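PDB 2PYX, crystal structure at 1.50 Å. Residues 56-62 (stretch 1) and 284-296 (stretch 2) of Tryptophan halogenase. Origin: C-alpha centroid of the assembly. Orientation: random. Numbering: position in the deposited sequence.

Stretch 1 56-62: IGVGEGT
Stretch 2 (284-296) IWDIGLPTRKGVG

A single carbonyl oxygen, Val58 O, gathers most of the polar contact: it accepts a hydrogen bond from Arg292 NH1 (3.1 Å, N-H...O angle 154°), a CA-H...O contact from Gly294 CA (3.2 Å, 140° at the hydrogen) and a weak hydrogen bond from a water (water O to Val58 O, 2.9 Å). That water also donates to Gly59 O (2.8 Å) and accepts from Trp285 NE1 (2.9 Å), so it ties the indole to the loop.

Stretch 2 is an antiparallel hairpin, strand 284-288 and a returning strand through 296. Ile287 and Gly294 pair through two backbone bonds (N to O, 2.8 Å each way); Trp285 pairs likewise with Gly296, and Leu289 N bonds Arg292 O. Stretch 1, loop except for strand 60-61, passes from Val58 beside Gly294 (CA to CA 4.9 Å, the nearest such pair) to Gly61 N, 4.0 Å from Ile287 CD1.

Glycine suits three places. An ideal CB on Gly294 would lie 1.9 Å from Val58 O, a clash. Gly59, at phi/psi 121/143, would jam a CB against the preceding carbonyl and place it a tight 3.4 Å from Ile287 CG2. On Gly296 a CB would lie 2.2 Å from Trp285 CH2; its absence makes room for the indole.

Arg292 (chi1 56°, p; chi2 and chi3 t; chi4 76°) presents its guanidinium edge to Val58 O; NH1 also bonds Lys293 O weakly (3.3 Å). Val58 (-128/20, chi1 m), its CA-to-CB bond sideways, places CG2 at the Trp285 ring edge, 4.3 Å from CZ2; Trp285 has chi1 80° (p), chi2 73°. Ile287 and Leu289 (both m, t), buried, branched and apolar, with CA-to-CB bonds toward stretch 1, pack against side-chain-free Gly59: Ile287 CD1 is 3.6 Å from Gly59 O, Leu289 CD1 4.4 Å from Gly59 CA. The CA-to-CB bond of Glu60 (t, t) points away. In total 316 Å² is buried, with Val58 covered most.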

# COMPACT_ATOMS: atom_id res chain seq x y z
N ILE A 56 9.16 16.15 -1.91
CA ILE A 56 9.78 15.07 -2.68
C ILE A 56 9.86 13.81 -1.81
O ILE A 56 10.05 13.89 -0.60
CB ILE A 56 11.20 15.46 -3.17
N GLY A 57 9.70 12.65 -2.44
CA GLY A 57 9.82 11.36 -1.77
C GLY A 57 11.06 10.65 -2.28
O GLY A 57 11.80 11.21 -3.12
N VAL A 58 11.29 9.43 -1.79
CA VAL A 58 12.48 8.63 -2.14
C VAL A 58 12.13 7.20 -2.61
O VAL A 58 12.99 6.33 -2.62
CB VAL A 58 13.50 8.56 -0.97
CG1 VAL A 58 13.96 9.97 -0.61
CG2 VAL A 58 12.94 7.85 0.29
N GLY A 59 10.88 6.98 -3.03
CA GLY A 59 10.45 5.69 -3.56
C GLY A 59 9.30 5.18 -2.70
O GLY A 59 9.32 5.34 -1.48
N GLU A 60 8.34 4.52 -3.36
CA GLU A 60 7.13 4.06 -2.72
C GLU A 60 6.78 2.70 -3.28
O GLU A 60 7.12 2.41 -4.43
CB GLU A 60 5.99 5.03 -3.01
CG GLU A 60 4.79 4.78 -2.15
CD GLU A 60 3.81 5.94 -2.15
OE1 GLU A 60 4.10 6.94 -2.82
OE2 GLU A 60 2.77 5.85 -1.45
N GLY A 61 6.16 1.85 -2.45
CA GLY A 61 5.68 0.55 -2.86
C GLY A 61 4.17 0.50 -3.10
O GLY A 61 3.38 1.28 -2.55
N THR A 62 3.78 -0.50 -3.88
CA THR A 62 2.38 -0.78 -4.18
C THR A 62 2.02 -2.21 -3.87
O THR A 62 2.87 -3.03 -3.54
CB THR A 62 2.03 -0.52 -5.66
OG1 THR A 62 2.29 -1.67 -6.46
CG2 THR A 62 2.77 0.64 -6.20
N ILE A 284 13.37 0.19 9.77
CA ILE A 284 13.90 0.84 8.59
C ILE A 284 13.42 0.19 7.30
O ILE A 284 13.55 -1.03 7.16
CB ILE A 284 15.42 0.85 8.64
CG1 ILE A 284 15.85 1.85 9.70
CG2 ILE A 284 16.03 1.23 7.32
CD1 ILE A 284 17.37 1.88 10.00
N TRP A 285 12.82 0.99 6.41
CA TRP A 285 12.38 0.50 5.10
C TRP A 285 13.53 0.64 4.12
O TRP A 285 14.42 1.48 4.29
CB TRP A 285 11.15 1.23 4.58
CG TRP A 285 11.39 2.56 3.95
CD1 TRP A 285 11.96 2.83 2.73
CD2 TRP A 285 10.96 3.83 4.47
NE1 TRP A 285 11.92 4.18 2.47
CE2 TRP A 285 11.31 4.81 3.53
CE3 TRP A 285 10.31 4.22 5.65
CZ2 TRP A 285 11.03 6.16 3.74
CZ3 TRP A 285 10.06 5.55 5.86
CH2 TRP A 285 10.43 6.51 4.92
N ASP A 286 13.50 -0.22 3.10
CA ASP A 286 14.57 -0.22 2.10
C ASP A 286 13.87 -0.66 0.82
O ASP A 286 13.45 -1.81 0.72
CB ASP A 286 15.72 -1.12 2.56
CG ASP A 286 16.95 -1.00 1.67
OD1 ASP A 286 16.79 -0.80 0.44
OD2 ASP A 286 18.07 -1.20 2.22
N ILE A 287 13.71 0.28 -0.11
CA ILE A 287 12.94 0.09 -1.36
C ILE A 287 13.95 0.20 -2.50
O ILE A 287 14.55 1.26 -2.69
CB ILE A 287 11.85 1.18 -1.50
CG1 ILE A 287 10.67 0.83 -0.58
CG2 ILE A 287 11.34 1.32 -2.93
CD1 ILE A 287 9.62 1.89 -0.48
N GLY A 288 14.08 -0.86 -3.28
CA GLY A 288 15.05 -0.92 -4.38
C GLY A 288 14.41 -0.53 -5.70
O GLY A 288 13.47 -1.20 -6.18
N LEU A 289 14.87 0.60 -6.25
CA LEU A 289 14.55 1.06 -7.61
C LEU A 289 15.74 0.69 -8.51
O LEU A 289 16.76 0.25 -8.03
CB LEU A 289 14.29 2.58 -7.68
CG LEU A 289 13.24 3.15 -6.71
CD1 LEU A 289 13.11 4.64 -6.89
CD2 LEU A 289 11.89 2.51 -6.87
N PRO A 290 15.56 0.78 -9.83
CA PRO A 290 16.69 0.44 -10.69
C PRO A 290 17.92 1.32 -10.47
O PRO A 290 19.02 0.82 -10.54
CB PRO A 290 16.13 0.65 -12.09
CG PRO A 290 14.66 0.52 -11.95
CD PRO A 290 14.34 1.09 -10.60
N THR A 291 17.70 2.61 -10.22
CA THR A 291 18.77 3.61 -10.17
C THR A 291 19.37 3.78 -8.76
O THR A 291 20.49 4.23 -8.62
CB THR A 291 18.24 4.98 -10.67
OG1 THR A 291 17.08 5.37 -9.92
CG2 THR A 291 17.83 4.89 -12.15
N ARG A 292 18.62 3.40 -7.73
CA ARG A 292 19.05 3.67 -6.35
C ARG A 292 18.05 3.04 -5.40
O ARG A 292 17.06 2.50 -5.86
CB ARG A 292 19.03 5.16 -6.08
CG ARG A 292 17.68 5.79 -6.36
CD ARG A 292 17.66 7.28 -6.11
NE ARG A 292 16.30 7.80 -6.17
CZ ARG A 292 15.38 7.66 -5.21
NH1 ARG A 292 15.64 7.01 -4.08
NH2 ARG A 292 14.17 8.18 -5.38
N LYS A 293 18.33 3.14 -4.11
CA LYS A 293 17.38 2.71 -3.06
C LYS A 293 16.82 3.91 -2.31
O LYS A 293 17.44 4.98 -2.22
CB LYS A 293 18.07 1.78 -2.07
CG LYS A 293 18.49 0.44 -2.66
CD LYS A 293 19.38 -0.36 -1.74
CE LYS A 293 20.83 0.12 -1.83
NZ LYS A 293 21.73 -0.58 -0.87
N GLY A 294 15.61 3.75 -1.80
CA GLY A 294 15.02 4.69 -0.84
C GLY A 294 15.00 4.01 0.49
O GLY A 294 14.57 2.85 0.59
N VAL A 295 15.50 4.70 1.52
CA VAL A 295 15.65 4.13 2.86
C VAL A 295 15.04 5.11 3.87
O VAL A 295 15.18 6.32 3.72
CB VAL A 295 17.13 3.83 3.21
CG1 VAL A 295 17.30 3.35 4.63
CG2 VAL A 295 17.69 2.79 2.27
N GLY A 296 14.34 4.59 4.90
CA GLY A 296 13.84 5.46 5.94
C GLY A 296 13.67 4.75 7.25
O GLY A 296 13.31 3.58 7.28
O HOH W 1 11.80 5.07 -0.28